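Local coordinates for hypothetical protein (Parabacteroides merdae, PDB 4OO3) that is of unknown specificity but probably acts as an NAD(P)-dependent oxidoreductase, pairing a nucleotide-binding Rossmann domain with a C-terminal oxidoreductase domain, at residues E186-L191 and G314-S319; V217-H222 and V301-N306; R161-I166 and A361-V366. One frame throughout, in Å; residues are numbered along the deposited sequence.

How the contacts relate
From the N terminus, the first segment met is 161-166, near the end of helix 155-164, and its partner segment 361-366 comes last, so contact 3 closes the widest loop. Within it, segment 186-191, on strand 183-190, pairs with 314-319, and contact 1 closes a second loop. Inside that, 217-222 meets 301-306, making contact 2 the innermost. The three nest and none cross. Contacts 1 and 2 have centres about 9 Å apart and share the mixed sheet of the C-terminal domain, where strands 183-190 and 297-306 are neighbours: one pairs two strands, the other lays a helix start on the sheet. Contact 3, with its centre 27 to 29 Å from theirs, joins two outlying helices.

Contact 1: E186-L191 and G314-S319; sequences ESVHHL and GDTHFS
Glu186, Ser187 and Val188 pair with Phe318, His317 and Thr316 in an antiparallel ladder, the two short strands running at 173° to each other. Its backbone bonds come in two reciprocal sets. Glu186 N donates to Phe318 O at 2.9 Å, and Phe318 N returns to Glu186 O; Val188 N reaches Thr316 O at 3.0 Å, and Thr316 N returns to Val188 O. Between them, at the non-hydrogen-bonded pair, Ser187 OG lies 2.9 Å from His317 ND1 at the edge of the imidazole, a side-chain hydrogen bond in which either could donate. This pair faces helix 220-231, whose Leu223 touches both residues.

On the other face polar oxygens lie against carbon. Thr316 OG1 sits 3.2 Å from Val188 CB, the two side chains alongside each other, and Glu186 OE1 approaches the edge of the Phe318 ring, 3.6 Å from CD2.

Past the ladder, side chains take over. His190 ND1 donates to Asp315 OD1 at 2.7 Å, with ring and carboxylate only 14° from coplanar. A water accepts from His190 N at 2.7 Å and donates to Asp315 OD2, so each carboxylate oxygen is engaged. An alanine in place of His190 would probably leave OD1 without its imidazole donor and the carboxylate freer to turn. Held at both oxygens, the carboxylate is likely to favour the imidazole protonated on ND1, and past the last backbone bond side chain and water join the segments.

Contact 2: V217-H222 and V301-N306; sequences VDVTTH and VSVIWN
Val219 N and Trp305 NE1 both donate to one water, each 3.0 Å from its oxygen, so that the water bridges the backbone of Val219 to the indole of the strand. Direct contact beside this bridge is apolar. Val219 CG2 comes in at the edge of the indole, 3.7 Å from Trp305 CZ2 and equally close to NE1. With its CG1 anti to the backbone N (chi1 165°), Val219 turns that other methyl to Val303 CG2, also at 3.7 Å. This is a helix start laid on the sheet of the C-terminal domain: Val301, Val303 and Trp305, every second residue of strand 297-306, look toward it. Thr220 adds its methyl CG2, 3.7 Å from Val303 CG2, while its hydroxyl OG1 is turned back to Ile216 O. Looser is the approach of Thr220 CG2 to Val301 CG2, at 4.4 Å. The indole also meets the His189 ring on the neighbouring strand, and Asp218 OD1 forms a salt bridge with Lys119, which follows strand 114-117 of the Rossmann sheet. Lys119, Asp218 and nearby His222 recall the Lys-Asp-His set of relatives such as inositol dehydrogenase, although any shared role is inferred.

Contact 3: R161-I166 and A361-V366; sequences RELSTI and ASMEKV
The carboxylate of Glu162 is met by Lys365 NZ, which lies almost level with its plane and beyond its two oxygens. NZ is 2.9 Å from Glu162 OE1 and 3.3 Å from OE2, a salt bridge made tip to tip, although both hydrogen bonds in it are weak. This is helix-to-helix packing at the edge of the C-terminal domain: the last turn of helix 155-164 and the residues just after it meet the side of helix 352-369. The Lys365 chain bends at its last torsion (chi4 46°), turning NZ toward the carboxylate, and the Glu162 side chain also touches Tyr370.

Next to the ion pair the contact is apolar. Val366 CG2 is its hub, taking Ile166 CD1 at 3.7 Å and Leu163 CD2 at 3.9 Å; the Leu163 and Val366 side chains cross at about a right angle. Leu163 CD2 is also 4.3 Å from the SE atom of Met363, which is deposited as selenomethionine. Leu163 further touches Leu328, Leu342 and Val344, so it fills the corner between the two helices and strands 326-332 and 341-346 of the mixed sheet. Ile166 CD1 also comes near the ion pair, 4.1 Å from Lys365 NZ. At the far end of the contact, Ile166 CG2 rests 3.6 Å from Ser362 OG, a hydroxyl that bonds back to Asp358 O in its own helix.

Contact 1: E186-L191 and G314-S319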
ATOM      1  N   GLU A 186      11.762   6.034  -4.295  1.00 35.07           N
ATOM      2  CA  GLU A 186      11.326   6.326  -5.653  1.00 38.15           C
ATOM      3  C   GLU A 186      10.897   5.031  -6.330  1.00 36.05           C
ATOM      4  O   GLU A 186      11.663   4.071  -6.375  1.00 34.78           O
ATOM      5  CB  GLU A 186      12.461   6.989  -6.432  1.00 42.31           C
ATOM      6  CG  GLU A 186      12.855   8.359  -5.889  1.00 48.69           C
ATOM      7  CD  GLU A 186      14.123   8.911  -6.520  1.00 59.62           C
ATOM      8  OE1 GLU A 186      15.133   8.170  -6.605  1.00 65.48           O
ATOM      9  OE2 GLU A 186      14.114  10.100  -6.915  1.00 60.47           O
ATOM     10  N   SER A 187       9.667   5.008  -6.837  1.00 33.97           N
ATOM     11  CA  SER A 187       9.123   3.829  -7.501  1.00 33.99           C
ATOM     12  C   SER A 187       8.686   4.173  -8.911  1.00 34.89           C
ATOM     13  O   SER A 187       8.171   5.263  -9.157  1.00 38.27           O
ATOM     14  CB  SER A 187       7.925   3.279  -6.728  1.00 31.12           C
ATOM     15  OG  SER A 187       8.249   3.074  -5.374  1.00 31.66           O
ATOM     16  N   VAL A 188       8.909   3.237  -9.828  1.00 35.47           N
ATOM     17  CA  VAL A 188       8.365   3.308 -11.179  1.00 36.25           C
ATOM     18  C   VAL A 188       7.498   2.068 -11.385  1.00 37.59           C
ATOM     19  O   VAL A 188       8.009   0.943 -11.386  1.00 36.88           O
ATOM     20  CB  VAL A 188       9.477   3.341 -12.239  1.00 39.25           C
ATOM     21  CG1 VAL A 188       8.887   3.505 -13.634  1.00 39.73           C
ATOM     22  CG2 VAL A 188      10.466   4.461 -11.935  1.00 40.54           C
ATOM     23  N   HIS A 189       6.193   2.288 -11.541  1.00 36.37           N
ATOM     24  CA  HIS A 189       5.222   1.223 -11.779  1.00 35.59           C
ATOM     25  C   HIS A 189       4.693   1.315 -13.197  1.00 35.85           C
ATOM     26  O   HIS A 189       4.931   2.299 -13.883  1.00 36.12           O
ATOM     27  CB  HIS A 189       4.067   1.335 -10.787  1.00 34.80           C
ATOM     28  CG  HIS A 189       4.475   1.072  -9.373  1.00 34.49           C
ATOM     29  ND1 HIS A 189       4.725  -0.196  -8.898  1.00 34.49           N
ATOM     30  CD2 HIS A 189       4.699   1.914  -8.337  1.00 34.90           C
ATOM     31  CE1 HIS A 189       5.081  -0.126  -7.628  1.00 33.95           C
ATOM     32  NE2 HIS A 189       5.072   1.144  -7.262  1.00 33.20           N
ATOM     33  N   HIS A 190       3.971   0.284 -13.631  1.00 37.91           N
ATOM     34  CA  HIS A 190       3.488   0.206 -15.007  1.00 39.40           C
ATOM     35  C   HIS A 190       2.012  -0.175 -15.097  1.00 39.21           C
ATOM     36  O   HIS A 190       1.544  -1.050 -14.377  1.00 37.74           O
ATOM     37  CB  HIS A 190       4.372  -0.742 -15.814  1.00 40.60           C
ATOM     38  CG  HIS A 190       5.783  -0.263 -15.929  1.00 41.55           C
ATOM     39  ND1 HIS A 190       6.743  -0.545 -14.980  1.00 40.42           N
ATOM     40  CD2 HIS A 190       6.384   0.530 -16.848  1.00 42.48           C
ATOM     41  CE1 HIS A 190       7.880   0.031 -15.326  1.00 40.98           C
ATOM     42  NE2 HIS A 190       7.689   0.692 -16.452  1.00 41.64           N
ATOM     43  N   LEU A 191       1.284   0.506 -15.984  1.00 40.63           N
ATOM     44  CA  LEU A 191      -0.171   0.367 -16.069  1.00 39.67           C
ATOM     45  C   LEU A 191      -0.550  -0.954 -16.714  1.00 42.29           C
ATOM     46  O   LEU A 191      -1.491  -1.615 -16.271  1.00 50.11           O
ATOM     47  CB  LEU A 191      -0.782   1.525 -16.863  1.00 39.66           C
ATOM     48  CG  LEU A 191      -0.564   2.932 -16.292  1.00 38.19           C
ATOM     49  CD1 LEU A 191      -0.669   3.986 -17.381  1.00 38.72           C
ATOM     50  CD2 LEU A 191      -1.542   3.221 -15.166  1.00 37.46           C
ATOM     51  N   GLY A 314      10.862  -4.104 -16.123  1.00 58.24           N
ATOM     52  CA  GLY A 314       9.952  -4.279 -14.996  1.00 52.82           C
ATOM     53  C   GLY A 314       9.832  -3.067 -14.094  1.00 48.37           C
ATOM     54  O   GLY A 314      10.404  -2.011 -14.369  1.00 46.22           O
ATOM     55  N   ASP A 315       9.079  -3.233 -13.010  1.00 44.69           N
ATOM     56  CA  ASP A 315       8.908  -2.186 -12.016  1.00 42.80           C
ATOM     57  C   ASP A 315      10.209  -1.991 -11.256  1.00 43.05           C
ATOM     58  O   ASP A 315      10.838  -2.963 -10.846  1.00 42.38           O
ATOM     59  CB  ASP A 315       7.791  -2.553 -11.042  1.00 41.64           C
ATOM     60  CG  ASP A 315       6.435  -2.637 -11.716  1.00 43.26           C
ATOM     61  OD1 ASP A 315       6.305  -2.263 -12.901  1.00 46.09           O
ATOM     62  OD2 ASP A 315       5.486  -3.081 -11.056  1.00 46.31           O
ATOM     63  N   THR A 316      10.611  -0.736 -11.078  1.00 43.21           N
ATOM     64  CA  THR A 316      11.853  -0.418 -10.381  1.00 40.69           C
ATOM     65  C   THR A 316      11.598   0.275  -9.045  1.00 42.60           C
ATOM     66  O   THR A 316      10.534   0.861  -8.820  1.00 40.32           O
ATOM     67  CB  THR A 316      12.787   0.452 -11.251  1.00 41.62           C
ATOM     68  OG1 THR A 316      12.196   1.733 -11.488  1.00 38.95           O
ATOM     69  CG2 THR A 316      13.054  -0.229 -12.586  1.00 42.91           C
ATOM     70  N   HIS A 317      12.586   0.190  -8.156  1.00 44.28           N
ATOM     71  CA  HIS A 317      12.547   0.900  -6.878  1.00 41.45           C
ATOM     72  C   HIS A 317      13.951   1.160  -6.350  1.00 39.30           C
ATOM     73  O   HIS A 317      14.813   0.281  -6.396  1.00 40.10           O
ATOM     74  CB  HIS A 317      11.743   0.125  -5.828  1.00 40.87           C
ATOM     75  CG  HIS A 317      11.588   0.856  -4.527  1.00 37.62           C
ATOM     76  ND1 HIS A 317      10.600   1.792  -4.314  1.00 37.24           N
ATOM     77  CD2 HIS A 317      12.308   0.803  -3.382  1.00 37.80           C
ATOM     78  CE1 HIS A 317      10.713   2.279  -3.091  1.00 38.34           C
ATOM     79  NE2 HIS A 317      11.741   1.697  -2.506  1.00 38.12           N
ATOM     80  N   PHE A 318      14.166   2.382  -5.877  1.00 38.23           N
ATOM     81  CA  PHE A 318      15.425   2.780  -5.241  0.50 39.55           C
ATOM     82  C   PHE A 318      15.098   3.574  -3.999  1.00 39.93           C
ATOM     83  O   PHE A 318      14.212   4.427  -4.028  1.00 43.04           O
ATOM     84  CB  PHE A 318      16.284   3.648  -6.168  0.50 39.23           C
ATOM     85  CG  PHE A 318      17.400   4.393  -5.459  0.50 37.97           C
ATOM     86  CD1 PHE A 318      18.584   3.753  -5.130  0.50 37.28           C
ATOM     87  CD2 PHE A 318      17.263   5.736  -5.130  0.50 37.71           C
ATOM     88  CE1 PHE A 318      19.605   4.430  -4.489  0.50 36.28           C
ATOM     89  CE2 PHE A 318      18.278   6.417  -4.488  0.50 36.83           C
ATOM     90  CZ  PHE A 318      19.453   5.762  -4.173  0.50 36.54           C
ATOM     91  N   SER A 319      15.812   3.293  -2.912  1.00 39.78           N
ATOM     92  CA  SER A 319      15.633   4.036  -1.675  1.00 37.76           C
ATOM     93  C   SER A 319      16.917   4.139  -0.870  1.00 38.99           C
ATOM     94  O   SER A 319      17.805   3.277  -0.961  1.00 38.38           O
ATOM     95  CB  SER A 319      14.541   3.403  -0.814  1.00 37.70           C
ATOM     96  OG  SER A 319      14.931   2.129  -0.340  1.00 38.14           O
TER
HETATM   97  O   HOH W   1       3.482  -1.789 -11.910  1.00 37.85           O

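Contact 2: V217-H222 and V301-N306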
ATOM      1  N   VAL A 217      -1.313  10.596  -4.369  1.00 29.01           N
ATOM      2  CA  VAL A 217      -2.048  10.167  -3.161  1.00 27.93           C
ATOM      3  C   VAL A 217      -2.280   8.653  -3.089  1.00 27.73           C
ATOM      4  O   VAL A 217      -2.822   8.154  -2.104  1.00 26.69           O
ATOM      5  CB  VAL A 217      -3.415  10.896  -3.021  1.00 27.60           C
ATOM      6  CG1 VAL A 217      -3.247  12.398  -3.210  1.00 28.71           C
ATOM      7  CG2 VAL A 217      -4.460  10.347  -3.989  1.00 27.60           C
ATOM      8  N   ASP A 218      -1.852   7.936  -4.121  1.00 28.57           N
ATOM      9  CA  ASP A 218      -2.191   6.527  -4.294  1.00 28.20           C
ATOM     10  C   ASP A 218      -1.033   5.636  -3.805  1.00 26.52           C
ATOM     11  O   ASP A 218      -0.985   5.281  -2.637  1.00 25.09           O
ATOM     12  CB  ASP A 218      -2.575   6.288  -5.760  1.00 30.92           C
ATOM     13  CG  ASP A 218      -3.002   4.861  -6.044  1.00 34.56           C
ATOM     14  OD1 ASP A 218      -3.241   4.113  -5.069  1.00 31.86           O
ATOM     15  OD2 ASP A 218      -3.115   4.503  -7.249  1.00 33.28           O
ATOM     16  N   VAL A 219      -0.087   5.301  -4.674  1.00 28.43           N
ATOM     17  CA  VAL A 219       1.034   4.435  -4.285  1.00 27.68           C
ATOM     18  C   VAL A 219       1.912   5.103  -3.227  1.00 28.00           C
ATOM     19  O   VAL A 219       2.546   4.405  -2.450  1.00 26.93           O
ATOM     20  CB  VAL A 219       1.870   4.007  -5.523  1.00 28.86           C
ATOM     21  CG1 VAL A 219       3.235   3.432  -5.147  1.00 28.59           C
ATOM     22  CG2 VAL A 219       1.091   2.996  -6.342  1.00 28.43           C
ATOM     23  N   THR A 220       1.937   6.442  -3.189  1.00 28.82           N
ATOM     24  CA  THR A 220       2.699   7.180  -2.163  1.00 27.17           C
ATOM     25  C   THR A 220       2.268   6.791  -0.747  1.00 27.70           C
ATOM     26  O   THR A 220       3.047   6.892   0.206  1.00 28.80           O
ATOM     27  CB  THR A 220       2.504   8.709  -2.271  1.00 27.18           C
ATOM     28  OG1 THR A 220       1.104   9.011  -2.230  1.00 28.47           O
ATOM     29  CG2 THR A 220       3.114   9.263  -3.558  1.00 27.67           C
ATOM     30  N   THR A 221       1.011   6.402  -0.603  1.00 27.58           N
ATOM     31  CA  THR A 221       0.509   5.879   0.666  1.00 28.56           C
ATOM     32  C   THR A 221       1.485   4.836   1.217  1.00 27.49           C
ATOM     33  O   THR A 221       1.960   4.969   2.336  1.00 26.69           O
ATOM     34  CB  THR A 221      -0.904   5.296   0.478  1.00 29.72           C
ATOM     35  OG1 THR A 221      -1.790   6.354   0.100  1.00 31.89           O
ATOM     36  CG2 THR A 221      -1.434   4.652   1.751  1.00 34.64           C
ATOM     37  N   HIS A 222       1.811   3.829   0.407  1.00 28.49           N
ATOM     38  CA  HIS A 222       2.796   2.813   0.797  1.00 28.60           C
ATOM     39  C   HIS A 222       4.135   3.428   1.207  1.00 28.98           C
ATOM     40  O   HIS A 222       4.736   3.004   2.198  1.00 25.78           O
ATOM     41  CB  HIS A 222       3.073   1.840  -0.347  1.00 27.73           C
ATOM     42  CG  HIS A 222       1.914   0.974  -0.719  1.00 28.48           C
ATOM     43  ND1 HIS A 222       1.183   0.263   0.208  1.00 29.70           N
ATOM     44  CD2 HIS A 222       1.376   0.682  -1.926  1.00 30.71           C
ATOM     45  CE1 HIS A 222       0.237  -0.422  -0.409  1.00 30.95           C
ATOM     46  NE2 HIS A 222       0.332  -0.184  -1.706  1.00 32.81           N
ATOM     47  N   VAL A 301       9.451  11.167  -1.219  1.00 32.13           N
ATOM     48  CA  VAL A 301       8.849  10.010  -1.869  1.00 30.09           C
ATOM     49  C   VAL A 301       8.379  10.371  -3.265  1.00 30.04           C
ATOM     50  O   VAL A 301       7.946  11.497  -3.511  1.00 29.28           O
ATOM     51  CB  VAL A 301       7.685   9.408  -1.061  1.00 28.48           C
ATOM     52  CG1 VAL A 301       8.153   9.031   0.336  1.00 27.63           C
ATOM     53  CG2 VAL A 301       6.504  10.361  -0.998  1.00 28.71           C
ATOM     54  N   SER A 302       8.453   9.399  -4.169  1.00 29.57           N
ATOM     55  CA  SER A 302       8.153   9.634  -5.567  1.00 31.95           C
ATOM     56  C   SER A 302       7.568   8.386  -6.242  1.00 32.79           C
ATOM     57  O   SER A 302       7.987   7.255  -5.966  1.00 28.10           O
ATOM     58  CB  SER A 302       9.433  10.073  -6.279  1.00 33.63           C
ATOM     59  OG  SER A 302       9.233  10.164  -7.671  1.00 37.37           O
ATOM     60  N   VAL A 303       6.600   8.609  -7.131  1.00 35.29           N
ATOM     61  CA  VAL A 303       5.941   7.529  -7.856  1.00 36.25           C
ATOM     62  C   VAL A 303       5.740   7.932  -9.312  1.00 36.70           C
ATOM     63  O   VAL A 303       5.190   8.991  -9.593  1.00 37.60           O
ATOM     64  CB  VAL A 303       4.567   7.171  -7.250  1.00 37.67           C
ATOM     65  CG1 VAL A 303       3.900   6.077  -8.073  1.00 39.63           C
ATOM     66  CG2 VAL A 303       4.711   6.720  -5.798  1.00 37.16           C
ATOM     67  N   ILE A 304       6.200   7.077 -10.222  1.00 36.10           N
ATOM     68  CA  ILE A 304       5.950   7.229 -11.642  1.00 36.17           C
ATOM     69  C   ILE A 304       5.184   6.003 -12.153  1.00 35.43           C
ATOM     70  O   ILE A 304       5.515   4.867 -11.816  1.00 33.72           O
ATOM     71  CB  ILE A 304       7.267   7.403 -12.429  1.00 38.45           C
ATOM     72  CG1 ILE A 304       7.917   8.743 -12.054  1.00 39.30           C
ATOM     73  CG2 ILE A 304       7.013   7.309 -13.932  1.00 39.35           C
ATOM     74  CD1 ILE A 304       9.262   9.012 -12.693  1.00 40.95           C
ATOM     75  N   TRP A 305       4.156   6.256 -12.958  1.00 34.08           N
ATOM     76  CA  TRP A 305       3.421   5.219 -13.655  1.00 32.00           C
ATOM     77  C   TRP A 305       3.634   5.377 -15.154  1.00 34.94           C
ATOM     78  O   TRP A 305       3.107   6.301 -15.779  1.00 34.94           O
ATOM     79  CB  TRP A 305       1.928   5.303 -13.322  1.00 32.31           C
ATOM     80  CG  TRP A 305       1.564   4.662 -12.005  1.00 29.97           C
ATOM     81  CD1 TRP A 305       1.542   5.256 -10.781  1.00 30.27           C
ATOM     82  CD2 TRP A 305       1.179   3.302 -11.798  1.00 30.14           C
ATOM     83  NE1 TRP A 305       1.166   4.351  -9.817  1.00 30.93           N
ATOM     84  CE2 TRP A 305       0.942   3.141 -10.417  1.00 30.12           C
ATOM     85  CE3 TRP A 305       1.024   2.198 -12.644  1.00 30.24           C
ATOM     86  CZ2 TRP A 305       0.543   1.925  -9.866  1.00 30.16           C
ATOM     87  CZ3 TRP A 305       0.634   0.990 -12.095  1.00 30.14           C
ATOM     88  CH2 TRP A 305       0.396   0.861 -10.719  1.00 29.45           C
ATOM     89  N   ASN A 306       4.426   4.487 -15.730  1.00 35.56           N
ATOM     90  CA  ASN A 306       4.543   4.423 -17.173  1.00 39.52           C
ATOM     91  C   ASN A 306       3.548   3.403 -17.713  1.00 37.79           C
ATOM     92  O   ASN A 306       2.921   2.672 -16.942  1.00 35.65           O
ATOM     93  CB  ASN A 306       5.981   4.102 -17.582  1.00 40.21           C
ATOM     94  CG  ASN A 306       6.930   5.253 -17.302  1.00 42.70           C
ATOM     95  OD1 ASN A 306       6.590   6.422 -17.504  1.00 44.50           O
ATOM     96  ND2 ASN A 306       8.126   4.929 -16.834  1.00 43.60           N
TER
HETATM   97  O   HOH W   2       0.372   6.108  -7.498  1.00 28.49           O

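Contact 3: R161-I166 and A361-V366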
ATOM      1  N   ARG A 161      14.283  -1.851   8.441  1.00 38.84           N
ATOM      2  CA  ARG A 161      13.790  -1.479   9.773  1.00 39.34           C
ATOM      3  C   ARG A 161      14.686  -2.035  10.882  1.00 39.66           C
ATOM      4  O   ARG A 161      15.055  -1.304  11.803  1.00 40.59           O
ATOM      5  CB  ARG A 161      12.349  -1.979   9.959  1.00 38.23           C
ATOM      6  CG  ARG A 161      11.704  -1.713  11.319  1.00 38.06           C
ATOM      7  CD  ARG A 161      10.220  -2.039  11.232  1.00 37.26           C
ATOM      8  NE  ARG A 161       9.583  -2.337  12.517  1.00 38.12           N
ATOM      9  CZ  ARG A 161       8.608  -1.625  13.091  1.00 39.56           C
ATOM     10  NH1 ARG A 161       8.119  -0.521  12.536  1.00 41.26           N
ATOM     11  NH2 ARG A 161       8.111  -2.020  14.252  1.00 42.31           N
ATOM     12  N   GLU A 162      15.030  -3.320  10.785  1.00 36.61           N
ATOM     13  CA  GLU A 162      15.849  -3.979  11.807  1.00 39.57           C
ATOM     14  C   GLU A 162      17.229  -3.365  11.922  1.00 38.15           C
ATOM     15  O   GLU A 162      17.669  -3.036  13.022  1.00 35.32           O
ATOM     16  CB  GLU A 162      15.976  -5.485  11.552  1.00 43.91           C
ATOM     17  CG  GLU A 162      15.269  -6.332  12.602  1.00 51.74           C
ATOM     18  CD  GLU A 162      16.005  -6.361  13.929  1.00 57.52           C
ATOM     19  OE1 GLU A 162      17.249  -6.486  13.931  1.00 66.04           O
ATOM     20  OE2 GLU A 162      15.337  -6.268  14.976  1.00 66.15           O
ATOM     21  N   LEU A 163      17.895  -3.207  10.778  1.00 37.31           N
ATOM     22  CA  LEU A 163      19.249  -2.669  10.740  1.00 37.33           C
ATOM     23  C   LEU A 163      19.321  -1.219  11.220  1.00 35.97           C
ATOM     24  O   LEU A 163      20.301  -0.826  11.857  1.00 34.36           O
ATOM     25  CB  LEU A 163      19.831  -2.790   9.331  1.00 37.88           C
ATOM     26  CG  LEU A 163      20.131  -4.209   8.836  1.00 38.65           C
ATOM     27  CD1 LEU A 163      20.684  -4.148   7.422  1.00 40.46           C
ATOM     28  CD2 LEU A 163      21.108  -4.929   9.748  1.00 39.62           C
ATOM     29  N   SER A 164      18.287  -0.436  10.919  1.00 33.92           N
ATOM     30  CA  SER A 164      18.242   0.974  11.297  1.00 33.63           C
ATOM     31  C   SER A 164      18.139   1.179  12.806  1.00 33.81           C
ATOM     32  O   SER A 164      18.518   2.234  13.312  1.00 33.13           O
ATOM     33  CB  SER A 164      17.072   1.675  10.613  1.00 33.36           C
ATOM     34  OG  SER A 164      15.825   1.310  11.192  1.00 34.48           O
ATOM     35  N   THR A 165      17.616   0.175  13.512  1.00 34.77           N
ATOM     36  CA  THR A 165      17.523   0.201  14.975  1.00 35.61           C
ATOM     37  C   THR A 165      18.784  -0.304  15.690  1.00 37.87           C
ATOM     38  O   THR A 165      18.808  -0.347  16.918  1.00 37.75           O
ATOM     39  CB  THR A 165      16.339  -0.645  15.477  1.00 36.36           C
ATOM     40  OG1 THR A 165      16.494  -1.991  15.022  1.00 39.63           O
ATOM     41  CG2 THR A 165      15.017  -0.086  14.973  1.00 34.85           C
ATOM     42  N   ILE A 166      19.820  -0.679  14.938  1.00 39.50           N
ATOM     43  CA  ILE A 166      21.081  -1.148  15.527  1.00 40.86           C
ATOM     44  C   ILE A 166      22.153  -0.056  15.393  1.00 39.53           C
ATOM     45  O   ILE A 166      22.738   0.113  14.324  1.00 39.28           O
ATOM     46  CB  ILE A 166      21.566  -2.458  14.869  1.00 41.25           C
ATOM     47  CG1 ILE A 166      20.458  -3.514  14.919  1.00 41.45           C
ATOM     48  CG2 ILE A 166      22.805  -2.980  15.582  1.00 43.83           C
ATOM     49  CD1 ILE A 166      20.767  -4.790  14.162  1.00 41.62           C
ATOM     50  N   ALA A 361      29.524  -8.519  14.419  1.00 49.74           N
ATOM     51  CA  ALA A 361      28.912  -8.688  15.745  1.00 48.72           C
ATOM     52  C   ALA A 361      27.397  -8.453  15.718  1.00 46.03           C
ATOM     53  O   ALA A 361      26.639  -9.196  16.346  1.00 46.95           O
ATOM     54  CB  ALA A 361      29.567  -7.760  16.760  1.00 49.12           C
ATOM     55  N   SER A 362      26.962  -7.432  14.982  1.00 43.61           N
ATOM     56  CA  SER A 362      25.536  -7.116  14.859  1.00 42.57           C
ATOM     57  C   SER A 362      24.758  -8.141  14.040  1.00 43.06           C
ATOM     58  O   SER A 362      23.586  -8.398  14.319  1.00 41.41           O
ATOM     59  CB  SER A 362      25.338  -5.734  14.232  1.00 41.28           C
ATOM     60  OG  SER A 362      25.896  -4.722  15.045  1.00 42.44           O
HETATM   61  N   MSE A 363      25.402  -8.723  13.030  1.00 45.13           N
HETATM   62  CA  MSE A 363      24.722  -9.671  12.142  1.00 45.37           C
HETATM   63  C   MSE A 363      24.379 -10.958  12.847  1.00 47.99           C
HETATM   64  O   MSE A 363      23.440 -11.650  12.449  1.00 45.88           O
HETATM   65  CB  MSE A 363      25.555  -9.964  10.897  1.00 46.91           C
HETATM   66  CG  MSE A 363      25.512  -8.817   9.892  1.00 46.09           C
HETATM   67 SE   MSE A 363      23.677  -8.313   9.359  0.75 46.32          SE
HETATM   68  CE  MSE A 363      23.133  -9.995   8.485  1.00 47.03           C
ATOM     69  N   GLU A 364      25.117 -11.294  13.902  1.00 50.65           N
ATOM     70  CA  GLU A 364      24.746 -12.429  14.745  1.00 53.24           C
ATOM     71  C   GLU A 364      23.313 -12.253  15.266  1.00 52.36           C
ATOM     72  O   GLU A 364      22.487 -13.158  15.156  1.00 52.13           O
ATOM     73  CB  GLU A 364      25.731 -12.577  15.904  1.00 55.88           C
ATOM     74  CG  GLU A 364      27.128 -12.990  15.461  1.00 59.61           C
ATOM     75  CD  GLU A 364      28.143 -12.992  16.591  1.00 62.15           C
ATOM     76  OE1 GLU A 364      27.764 -12.730  17.754  1.00 61.22           O
ATOM     77  OE2 GLU A 364      29.329 -13.258  16.306  1.00 64.84           O
ATOM     78  N   LYS A 365      23.032 -11.075  15.813  1.00 53.69           N
ATOM     79  CA  LYS A 365      21.692 -10.725  16.291  1.00 57.02           C
ATOM     80  C   LYS A 365      20.652 -10.796  15.154  1.00 55.47           C
ATOM     81  O   LYS A 365      19.561 -11.329  15.344  1.00 54.30           O
ATOM     82  CB  LYS A 365      21.734  -9.341  16.983  1.00 66.95           C
ATOM     83  CG  LYS A 365      20.552  -8.392  16.767  1.00 77.80           C
ATOM     84  CD  LYS A 365      19.297  -8.799  17.533  1.00 82.99           C
ATOM     85  CE  LYS A 365      18.401  -7.598  17.824  1.00 84.93           C
ATOM     86  NZ  LYS A 365      18.203  -6.716  16.637  1.00 86.76           N
ATOM     87  N   VAL A 366      21.013 -10.286  13.977  1.00 52.92           N
ATOM     88  CA  VAL A 366      20.113 -10.252  12.813  1.00 48.47           C
ATOM     89  C   VAL A 366      19.818 -11.652  12.256  1.00 46.23           C
ATOM     90  O   VAL A 366      18.703 -11.928  11.827  1.00 45.62           O
ATOM     91  CB  VAL A 366      20.693  -9.355  11.689  1.00 46.51           C
ATOM     92  CG1 VAL A 366      19.817  -9.388  10.444  1.00 45.38           C
ATOM     93  CG2 VAL A 366      20.850  -7.923  12.187  1.00 47.83           C
TER